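Local coordinates for UDP-glucose 6-dehydrogenase (Pyrobaculum islandicum, PDB 3VTF), which probably catalyses the two-step, NAD(+)-dependent oxidation of UDP-glucose to UDP-glucuronate and is seen here with UDP-glucose bound, at residues Y31-L43 and E175-F187. Sequence-based numbering, arbitrary orientation.
Sequences YVGVVHAVGFALL and EFLREGSALEDFF. With UPG (uridine-5'-diphosphate-glucose), chain B.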
ATOM      1  N   TYR A  31     -11.116 -17.659  17.622  1.00 24.96           N
ATOM      2  CA  TYR A  31     -10.101 -18.334  16.864  1.00 31.27           C
ATOM      3  C   TYR A  31      -8.644 -17.946  17.274  1.00 32.41           C
ATOM      4  O   TYR A  31      -7.719 -18.768  17.205  1.00 27.71           O
ATOM      5  CB  TYR A  31     -10.377 -18.285  15.352  1.00 35.86           C
ATOM      6  CG  TYR A  31      -9.763 -17.149  14.710  1.00 36.93           C
ATOM      7  CD1 TYR A  31      -8.507 -17.275  14.128  1.00 42.88           C
ATOM      8  CD2 TYR A  31     -10.414 -15.883  14.677  1.00 41.26           C
ATOM      9  CE1 TYR A  31      -7.880 -16.182  13.531  1.00 43.45           C
ATOM     10  CE2 TYR A  31      -9.819 -14.766  14.071  1.00 44.34           C
ATOM     11  CZ  TYR A  31      -8.547 -14.916  13.501  1.00 53.39           C
ATOM     12  OH  TYR A  31      -7.964 -13.808  12.884  1.00 63.75           O
ATOM     13  N   VAL A  32      -8.431 -16.694  17.642  1.00 25.00           N
ATOM     14  CA  VAL A  32      -7.073 -16.283  18.139  1.00 21.95           C
ATOM     15  C   VAL A  32      -6.698 -17.037  19.435  1.00 22.79           C
ATOM     16  O   VAL A  32      -5.665 -17.687  19.507  1.00 23.53           O
ATOM     17  CB  VAL A  32      -6.975 -14.757  18.369  1.00 24.69           C
ATOM     18  CG1 VAL A  32      -5.614 -14.400  18.986  1.00 22.27           C
ATOM     19  CG2 VAL A  32      -7.036 -14.050  17.021  1.00 23.72           C
ATOM     20  N   GLY A  33      -7.558 -16.985  20.422  1.00 20.43           N
ATOM     21  CA  GLY A  33      -7.282 -17.610  21.715  1.00 22.46           C
ATOM     22  C   GLY A  33      -7.093 -19.123  21.557  1.00 23.59           C
ATOM     23  O   GLY A  33      -6.171 -19.673  22.104  1.00 21.53           O
ATOM     24  N   VAL A  34      -8.002 -19.796  20.834  1.00 23.05           N
ATOM     25  CA  VAL A  34      -7.921 -21.286  20.785  1.00 23.96           C
ATOM     26  C   VAL A  34      -6.727 -21.741  19.949  1.00 22.11           C
ATOM     27  O   VAL A  34      -6.061 -22.705  20.342  1.00 20.98           O
ATOM     28  CB  VAL A  34      -9.248 -21.927  20.286  1.00 25.94           C
ATOM     29  CG1 VAL A  34      -9.378 -21.703  18.779  1.00 24.65           C
ATOM     30  CG2 VAL A  34      -9.240 -23.409  20.657  1.00 24.36           C
ATOM     31  N   VAL A  35      -6.337 -20.956  18.927  1.00 20.86           N
ATOM     32  CA  VAL A  35      -5.158 -21.317  18.153  1.00 21.91           C
ATOM     33  C   VAL A  35      -3.886 -21.079  18.985  1.00 23.53           C
ATOM     34  O   VAL A  35      -2.887 -21.846  18.924  1.00 23.55           O
ATOM     35  CB  VAL A  35      -5.100 -20.578  16.783  1.00 23.54           C
ATOM     36  CG1 VAL A  35      -3.710 -20.666  16.146  1.00 21.60           C
ATOM     37  CG2 VAL A  35      -6.144 -21.165  15.836  1.00 26.43           C
ATOM     38  N   HIS A  36      -3.894 -20.001  19.774  1.00 19.67           N
ATOM     39  CA  HIS A  36      -2.683 -19.837  20.642  1.00 21.58           C
ATOM     40  C   HIS A  36      -2.605 -20.886  21.716  1.00 19.72           C
ATOM     41  O   HIS A  36      -1.519 -21.359  22.066  1.00 22.51           O
ATOM     42  CB  HIS A  36      -2.672 -18.447  21.260  1.00 22.28           C
ATOM     43  CG  HIS A  36      -2.189 -17.386  20.261  1.00 22.59           C
ATOM     44  ND1 HIS A  36      -2.961 -16.949  19.227  1.00 22.47           N
ATOM     45  CD2 HIS A  36      -0.955 -16.796  20.111  1.00 23.32           C
ATOM     46  CE1 HIS A  36      -2.220 -16.091  18.460  1.00 23.19           C
ATOM     47  NE2 HIS A  36      -1.013 -15.995  19.026  1.00 22.72           N
ATOM     48  N   ALA A  37      -3.751 -21.204  22.290  1.00 22.43           N
ATOM     49  CA  ALA A  37      -3.735 -22.214  23.387  1.00 22.96           C
ATOM     50  C   ALA A  37      -3.213 -23.540  22.871  1.00 26.65           C
ATOM     51  O   ALA A  37      -2.351 -24.182  23.496  1.00 20.99           O
ATOM     52  CB  ALA A  37      -5.140 -22.346  23.967  1.00 22.47           C
ATOM     53  N   VAL A  38      -3.779 -23.985  21.759  1.00 22.25           N
ATOM     54  CA  VAL A  38      -3.305 -25.236  21.120  1.00 21.35           C
ATOM     55  C   VAL A  38      -1.872 -25.180  20.620  1.00 21.63           C
ATOM     56  O   VAL A  38      -1.056 -26.124  20.848  1.00 22.22           O
ATOM     57  CB  VAL A  38      -4.285 -25.620  19.955  1.00 22.81           C
ATOM     58  CG1 VAL A  38      -3.669 -26.726  19.069  1.00 25.97           C
ATOM     59  CG2 VAL A  38      -5.626 -26.047  20.519  1.00 21.30           C
ATOM     60  N   GLY A  39      -1.528 -24.078  19.970  1.00 23.38           N
ATOM     61  CA  GLY A  39      -0.184 -23.922  19.428  1.00 19.72           C
ATOM     62  C   GLY A  39       0.895 -23.855  20.521  1.00 21.57           C
ATOM     63  O   GLY A  39       1.984 -24.402  20.323  1.00 20.15           O
ATOM     64  N   PHE A  40       0.637 -23.113  21.609  1.00 20.31           N
ATOM     65  CA  PHE A  40       1.647 -23.014  22.641  1.00 21.17           C
ATOM     66  C   PHE A  40       1.840 -24.416  23.245  1.00 21.18           C
ATOM     67  O   PHE A  40       2.998 -24.791  23.567  1.00 24.06           O
ATOM     68  CB  PHE A  40       1.231 -22.024  23.769  1.00 19.90           C
ATOM     69  CG  PHE A  40       1.396 -20.547  23.392  1.00 20.96           C
ATOM     70  CD1 PHE A  40       2.528 -20.110  22.763  1.00 21.39           C
ATOM     71  CD2 PHE A  40       0.437 -19.596  23.804  1.00 19.70           C
ATOM     72  CE1 PHE A  40       2.714 -18.734  22.489  1.00 21.91           C
ATOM     73  CE2 PHE A  40       0.602 -18.256  23.449  1.00 21.30           C
ATOM     74  CZ  PHE A  40       1.740 -17.839  22.808  1.00 21.85           C
ATOM     75  N   ALA A  41       0.727 -25.156  23.451  1.00 20.16           N
ATOM     76  CA  ALA A  41       0.883 -26.523  23.998  1.00 22.27           C
ATOM     77  C   ALA A  41       1.727 -27.391  23.059  1.00 27.00           C
ATOM     78  O   ALA A  41       2.621 -28.149  23.510  1.00 25.25           O
ATOM     79  CB  ALA A  41      -0.489 -27.174  24.247  1.00 21.02           C
ATOM     80  N   LEU A  42       1.535 -27.227  21.742  1.00 26.50           N
ATOM     81  CA  LEU A  42       2.274 -28.043  20.783  1.00 23.71           C
ATOM     82  C   LEU A  42       3.673 -27.565  20.667  1.00 26.75           C
ATOM     83  O   LEU A  42       4.528 -28.342  20.290  1.00 29.25           O
ATOM     84  CB  LEU A  42       1.601 -28.057  19.383  1.00 26.76           C
ATOM     85  CG  LEU A  42       0.214 -28.763  19.294  1.00 29.32           C
ATOM     86  CD1 LEU A  42      -0.360 -28.598  17.851  1.00 28.09           C
ATOM     87  CD2 LEU A  42       0.325 -30.200  19.762  1.00 32.36           C
ATOM     88  N   LEU A  43       3.954 -26.285  20.963  1.00 23.05           N
ATOM     89  CA  LEU A  43       5.347 -25.828  21.010  1.00 26.70           C
ATOM     90  C   LEU A  43       6.094 -26.388  22.203  1.00 28.03           C
ATOM     91  O   LEU A  43       7.302 -26.302  22.236  1.00 31.52           O
ATOM     92  CB  LEU A  43       5.448 -24.270  21.080  1.00 27.55           C
ATOM     93  CG  LEU A  43       5.099 -23.538  19.801  1.00 31.80           C
ATOM     94  CD1 LEU A  43       5.259 -22.009  20.069  1.00 29.11           C
ATOM     95  CD2 LEU A  43       5.989 -24.017  18.657  1.00 29.82           C
ATOM     96  N   GLU A 175      -1.433  -9.976  17.477  1.00 23.52           N
ATOM     97  CA  GLU A 175      -1.535 -11.229  16.687  1.00 28.98           C
ATOM     98  C   GLU A 175      -1.881 -10.890  15.262  1.00 23.37           C
ATOM     99  O   GLU A 175      -2.420  -9.810  15.002  1.00 20.74           O
ATOM    100  CB  GLU A 175      -2.555 -12.155  17.318  1.00 31.01           C
ATOM    101  CG  GLU A 175      -3.903 -11.473  17.474  1.00 31.89           C
ATOM    102  CD  GLU A 175      -4.672 -11.502  16.190  1.00 34.64           C
ATOM    103  OE1 GLU A 175      -4.413 -12.432  15.321  1.00 38.75           O
ATOM    104  OE2 GLU A 175      -5.531 -10.625  16.029  1.00 38.27           O
ATOM    105  N   PHE A 176      -1.424 -11.726  14.338  1.00 21.17           N
ATOM    106  CA  PHE A 176      -1.517 -11.449  12.942  1.00 24.40           C
ATOM    107  C   PHE A 176      -2.074 -12.644  12.189  1.00 25.32           C
ATOM    108  O   PHE A 176      -1.971 -12.670  10.941  1.00 34.28           O
ATOM    109  CB  PHE A 176      -0.116 -11.117  12.412  1.00 26.35           C
ATOM    110  CG  PHE A 176       0.487  -9.878  13.033  1.00 23.74           C
ATOM    111  CD1 PHE A 176      -0.025  -8.598  12.735  1.00 22.57           C
ATOM    112  CD2 PHE A 176       1.524  -9.994  13.957  1.00 23.08           C
ATOM    113  CE1 PHE A 176       0.514  -7.436  13.317  1.00 20.21           C
ATOM    114  CE2 PHE A 176       2.089  -8.836  14.525  1.00 23.30           C
ATOM    115  CZ  PHE A 176       1.551  -7.567  14.225  1.00 21.20           C
ATOM    116  N   LEU A 177      -2.723 -13.557  12.922  1.00 21.78           N
ATOM    117  CA  LEU A 177      -3.285 -14.777  12.387  1.00 26.66           C
ATOM    118  C   LEU A 177      -4.384 -14.409  11.373  1.00 31.15           C
ATOM    119  O   LEU A 177      -5.243 -13.605  11.679  1.00 28.54           O
ATOM    120  CB  LEU A 177      -3.975 -15.582  13.541  1.00 24.03           C
ATOM    121  CG  LEU A 177      -2.985 -16.026  14.681  1.00 23.75           C
ATOM    122  CD1 LEU A 177      -3.686 -17.124  15.450  1.00 20.89           C
ATOM    123  CD2 LEU A 177      -1.612 -16.524  14.154  1.00 24.29           C
ATOM    124  N   ARG A 178      -4.443 -15.092  10.234  1.00 26.74           N
ATOM    125  CA  ARG A 178      -5.659 -14.997   9.390  1.00 28.55           C
ATOM    126  C   ARG A 178      -6.550 -16.203   9.574  1.00 27.12           C
ATOM    127  O   ARG A 178      -6.093 -17.384   9.635  1.00 25.48           O
ATOM    128  CB  ARG A 178      -5.341 -14.826   7.895  1.00 28.49           C
ATOM    129  CG  ARG A 178      -4.167 -13.931   7.666  1.00 39.78           C
ATOM    130  CD  ARG A 178      -3.824 -13.876   6.191  1.00 48.15           C
ATOM    131  NE  ARG A 178      -3.154 -15.073   5.703  1.00 57.78           N
ATOM    132  CZ  ARG A 178      -1.885 -15.388   5.916  1.00 54.61           C
ATOM    133  NH1 ARG A 178      -1.085 -14.601   6.628  1.00 61.33           N
ATOM    134  NH2 ARG A 178      -1.416 -16.517   5.399  1.00 52.94           N
ATOM    135  N   GLU A 179      -7.841 -15.932   9.620  1.00 26.09           N
ATOM    136  CA  GLU A 179      -8.781 -17.028   9.643  1.00 30.32           C
ATOM    137  C   GLU A 179      -8.594 -17.855   8.388  1.00 26.55           C
ATOM    138  O   GLU A 179      -8.291 -17.300   7.294  1.00 28.71           O
ATOM    139  CB  GLU A 179     -10.195 -16.510   9.675  1.00 33.45           C
ATOM    140  CG  GLU A 179     -10.854 -16.572  11.014  1.00 49.72           C
ATOM    141  CD  GLU A 179     -12.363 -16.295  10.911  1.00 49.25           C
ATOM    142  OE1 GLU A 179     -13.156 -17.188  10.483  1.00 54.19           O
ATOM    143  OE2 GLU A 179     -12.714 -15.190  11.292  1.00 53.39           O
ATOM    144  N   GLY A 180      -8.739 -19.170   8.511  1.00 34.21           N
ATOM    145  CA  GLY A 180      -8.473 -19.994   7.340  1.00 32.71           C
ATOM    146  C   GLY A 180      -7.077 -20.480   7.207  1.00 36.68           C
ATOM    147  O   GLY A 180      -6.853 -21.564   6.692  1.00 33.26           O
ATOM    148  N   SER A 181      -6.103 -19.737   7.727  1.00 31.61           N
ATOM    149  CA  SER A 181      -4.735 -20.278   7.795  1.00 26.96           C
ATOM    150  C   SER A 181      -4.083 -19.993   9.208  1.00 25.46           C
ATOM    151  O   SER A 181      -2.935 -19.703   9.289  1.00 23.77           O
ATOM    152  CB  SER A 181      -3.906 -19.705   6.673  1.00 32.31           C
ATOM    153  OG  SER A 181      -3.958 -18.278   6.661  1.00 37.34           O
ATOM    154  N   ALA A 182      -4.871 -20.023  10.278  1.00 22.64           N
ATOM    155  CA  ALA A 182      -4.386 -19.481  11.548  1.00 24.09           C
ATOM    156  C   ALA A 182      -3.238 -20.368  12.114  1.00 25.42           C
ATOM    157  O   ALA A 182      -2.283 -19.883  12.706  1.00 24.34           O
ATOM    158  CB  ALA A 182      -5.552 -19.468  12.499  1.00 22.96           C
ATOM    159  N   LEU A 183      -3.374 -21.684  11.988  1.00 23.57           N
ATOM    160  CA  LEU A 183      -2.316 -22.601  12.540  1.00 25.60           C
ATOM    161  C   LEU A 183      -1.023 -22.403  11.810  1.00 28.09           C
ATOM    162  O   LEU A 183       0.062 -22.270  12.428  1.00 24.97           O
ATOM    163  CB  LEU A 183      -2.722 -24.080  12.463  1.00 24.30           C
ATOM    164  CG  LEU A 183      -3.686 -24.484  13.528  1.00 31.40           C
ATOM    165  CD1 LEU A 183      -4.175 -25.827  13.026  1.00 33.21           C
ATOM    166  CD2 LEU A 183      -2.950 -24.610  14.901  1.00 32.35           C
ATOM    167  N   GLU A 184      -1.077 -22.365  10.478  1.00 26.84           N
ATOM    168  CA  GLU A 184       0.153 -22.041   9.784  1.00 28.01           C
ATOM    169  C   GLU A 184       0.734 -20.666  10.177  1.00 27.41           C
ATOM    170  O   GLU A 184       1.947 -20.522  10.363  1.00 25.64           O
ATOM    171  CB  GLU A 184      -0.077 -22.051   8.261  1.00 34.70           C
ATOM    172  CG  GLU A 184       1.074 -21.487   7.422  1.00 41.16           C
ATOM    173  CD  GLU A 184       0.746 -21.517   5.910  1.00 53.70           C
ATOM    174  OE1 GLU A 184      -0.296 -22.116   5.544  1.00 54.21           O
ATOM    175  OE2 GLU A 184       1.504 -20.934   5.099  1.00 57.60           O
ATOM    176  N   ASP A 185      -0.109 -19.641  10.301  1.00 27.16           N
ATOM    177  CA  ASP A 185       0.426 -18.315  10.675  1.00 26.48           C
ATOM    178  C   ASP A 185       0.926 -18.317  12.088  1.00 25.23           C
ATOM    179  O   ASP A 185       1.778 -17.453  12.437  1.00 23.61           O
ATOM    180  CB  ASP A 185      -0.750 -17.263  10.597  1.00 26.14           C
ATOM    181  CG  ASP A 185      -1.234 -17.085   9.146  1.00 33.44           C
ATOM    182  OD1 ASP A 185      -0.398 -17.367   8.262  1.00 27.80           O
ATOM    183  OD2 ASP A 185      -2.384 -16.661   8.906  1.00 27.67           O
ATOM    184  N   PHE A 186       0.359 -19.203  12.943  1.00 23.51           N
ATOM    185  CA  PHE A 186       0.870 -19.334  14.318  1.00 26.08           C
ATOM    186  C   PHE A 186       2.344 -19.921  14.296  1.00 26.94           C
ATOM    187  O   PHE A 186       3.272 -19.379  14.916  1.00 25.81           O
ATOM    188  CB  PHE A 186      -0.049 -20.190  15.221  1.00 25.90           C
ATOM    189  CG  PHE A 186       0.567 -20.421  16.621  1.00 28.68           C
ATOM    190  CD1 PHE A 186       0.399 -19.467  17.615  1.00 26.81           C
ATOM    191  CD2 PHE A 186       1.430 -21.517  16.883  1.00 26.39           C
ATOM    192  CE1 PHE A 186       1.024 -19.579  18.853  1.00 28.78           C
ATOM    193  CE2 PHE A 186       2.099 -21.626  18.112  1.00 29.63           C
ATOM    194  CZ  PHE A 186       1.882 -20.672  19.138  1.00 26.75           C
ATOM    195  N   PHE A 187       2.528 -21.042  13.590  1.00 25.60           N
ATOM    196  CA  PHE A 187       3.854 -21.752  13.570  1.00 28.21           C
ATOM    197  C   PHE A 187       4.869 -21.117  12.706  1.00 25.98           C
ATOM    198  O   PHE A 187       6.031 -21.148  13.031  1.00 25.69           O
ATOM    199  CB  PHE A 187       3.682 -23.209  13.185  1.00 26.34           C
ATOM    200  CG  PHE A 187       2.947 -23.991  14.241  1.00 25.98           C
ATOM    201  CD1 PHE A 187       3.526 -24.196  15.490  1.00 30.05           C
ATOM    202  CD2 PHE A 187       1.692 -24.537  13.986  1.00 25.00           C
ATOM    203  CE1 PHE A 187       2.843 -24.932  16.477  1.00 27.57           C
ATOM    204  CE2 PHE A 187       0.996 -25.269  14.949  1.00 28.38           C
ATOM    205  CZ  PHE A 187       1.569 -25.459  16.199  1.00 26.95           C
TER
HETATM  206  N1  UPG B1001     -10.246  -9.344   0.704  1.00 23.90           N
HETATM  207  C2  UPG B1001     -10.494  -8.602  -0.489  1.00 23.29           C
HETATM  208  N3  UPG B1001      -9.517  -8.484  -1.391  1.00 22.31           N
HETATM  209  C4  UPG B1001      -8.263  -9.014  -1.130  1.00 24.34           C
HETATM  210  C5  UPG B1001      -7.960  -9.746   0.071  1.00 23.78           C
HETATM  211  C6  UPG B1001      -9.012  -9.846   1.004  1.00 22.90           C
HETATM  212  O2  UPG B1001     -11.627  -8.076  -0.728  1.00 22.06           O
HETATM  213  O4  UPG B1001      -7.344  -8.831  -1.997  1.00 22.33           O
HETATM  214  C1C UPG B1001     -11.383  -9.394   1.653  1.00 22.68           C
HETATM  215  C2C UPG B1001     -11.687 -10.835   2.016  1.00 25.70           C
HETATM  216  O2C UPG B1001     -12.638 -11.426   1.134  1.00 23.54           O
HETATM  217  C3C UPG B1001     -12.268 -10.695   3.440  1.00 25.06           C
HETATM  218  C4C UPG B1001     -11.525  -9.496   4.031  1.00 21.74           C
HETATM  219  O4C UPG B1001     -10.888  -8.858   2.902  1.00 23.46           O
HETATM  220  O3C UPG B1001     -13.655 -10.270   3.347  1.00 24.60           O
HETATM  221  C5C UPG B1001     -10.431  -9.889   5.051  1.00 26.48           C
HETATM  222  O5C UPG B1001      -9.725 -11.015   4.516  1.00 26.47           O
HETATM  223  PA  UPG B1001      -8.475 -11.708   5.410  1.00 30.73           P
HETATM  224  O1A UPG B1001      -7.312 -10.683   5.609  1.00 25.13           O
HETATM  225  O2A UPG B1001      -8.241 -13.141   4.866  1.00 33.07           O
HETATM  226  O3A UPG B1001      -9.310 -12.067   6.739  1.00 29.60           O
HETATM  227  PB  UPG B1001      -8.929 -11.994   8.334  1.00 31.34           P
HETATM  228  O1B UPG B1001      -9.005 -13.399   8.875  1.00 32.13           O
HETATM  229  O2B UPG B1001     -10.056 -10.997   8.704  1.00 33.54           O
HETATM  230  O3B UPG B1001      -7.420 -11.529   8.562  1.00 28.67           O
HETATM  231  C1' UPG B1001      -7.109 -10.140   8.889  1.00 28.03           C
HETATM  232  C2' UPG B1001      -5.639  -9.938   8.590  1.00 26.37           C
HETATM  233  C3' UPG B1001      -4.822 -10.716   9.650  1.00 27.25           C
HETATM  234  C4' UPG B1001      -5.252 -10.201  11.044  1.00 28.37           C
HETATM  235  C5' UPG B1001      -6.768 -10.594  11.257  1.00 27.96           C
HETATM  236  C6' UPG B1001      -7.422 -10.129  12.577  1.00 27.79           C
HETATM  237  O2' UPG B1001      -5.564 -10.620   7.278  1.00 25.44           O
HETATM  238  O3' UPG B1001      -3.457 -10.446   9.400  1.00 25.38           O
HETATM  239  O4' UPG B1001      -4.482 -10.936  12.019  1.00 29.95           O
HETATM  240  O5' UPG B1001      -7.440  -9.802  10.236  1.00 31.91           O
HETATM  241  O6' UPG B1001      -6.786  -8.912  13.035  1.00 23.12           O
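Phe186 has its CG opposite the backbone N (chi1 175°), which drives its ring into helix 31-43 among His36, Gly39, Phe40 and Leu43, a knob in a hole. His36 holds its CG opposite the carbonyl carbon (chi1 -79°), and its ring lies over the edge of Phe186. The two rings form a T-shaped pair, centroids 5.2 Å apart. Phe40 offers a face to the same edge, with Phe40 CD1 3.7 Å from Phe186 CZ. The imidazole is held at its edge by the bond from His36 ND1 to Val32 O, 2.8 Å long, with the oxygen in the ring plane. Gly39 CA is 3.5 Å from Phe186 CE2, and a CB at this position would clash with the ring. Phe187 continues the apolar seam, its ring edge against Leu42 and Leu43.

Helix 31-43 follows strand 23-27 in the Rossmann-type NAD-binding domain, with Gly33 probably the last glycine of the GxGxxG motif. It crosses helix 182-187 at -53°. Val35 meets Leu177 tip to tip, CG1 to CD1, and also touches Ala182 and Leu183.

At the N-terminal end of helix 31-43 the contact becomes a wall of the UDP-glucose pocket. Tyr31 OH donates to Leu177 O at 3.0 Å, from above the carbonyl plane. Leu177 O also accepts from the sugar O4' at 2.8 Å, so tyrosine and ligand share one carbonyl. Glu179 CG sits over the centre of the Tyr31 ring in a CH-pi contact, 3.6 Å from the centroid. With an alanine here the phenol is gone, which would probably leave Leu177 O without its protein donor across the contact and Glu179 CG without the ring it packs on. Glu179 N binds the diphosphate oxygen O1B at 2.9 Å, while Lys344 bonds to Glu179 O and also to the ligand.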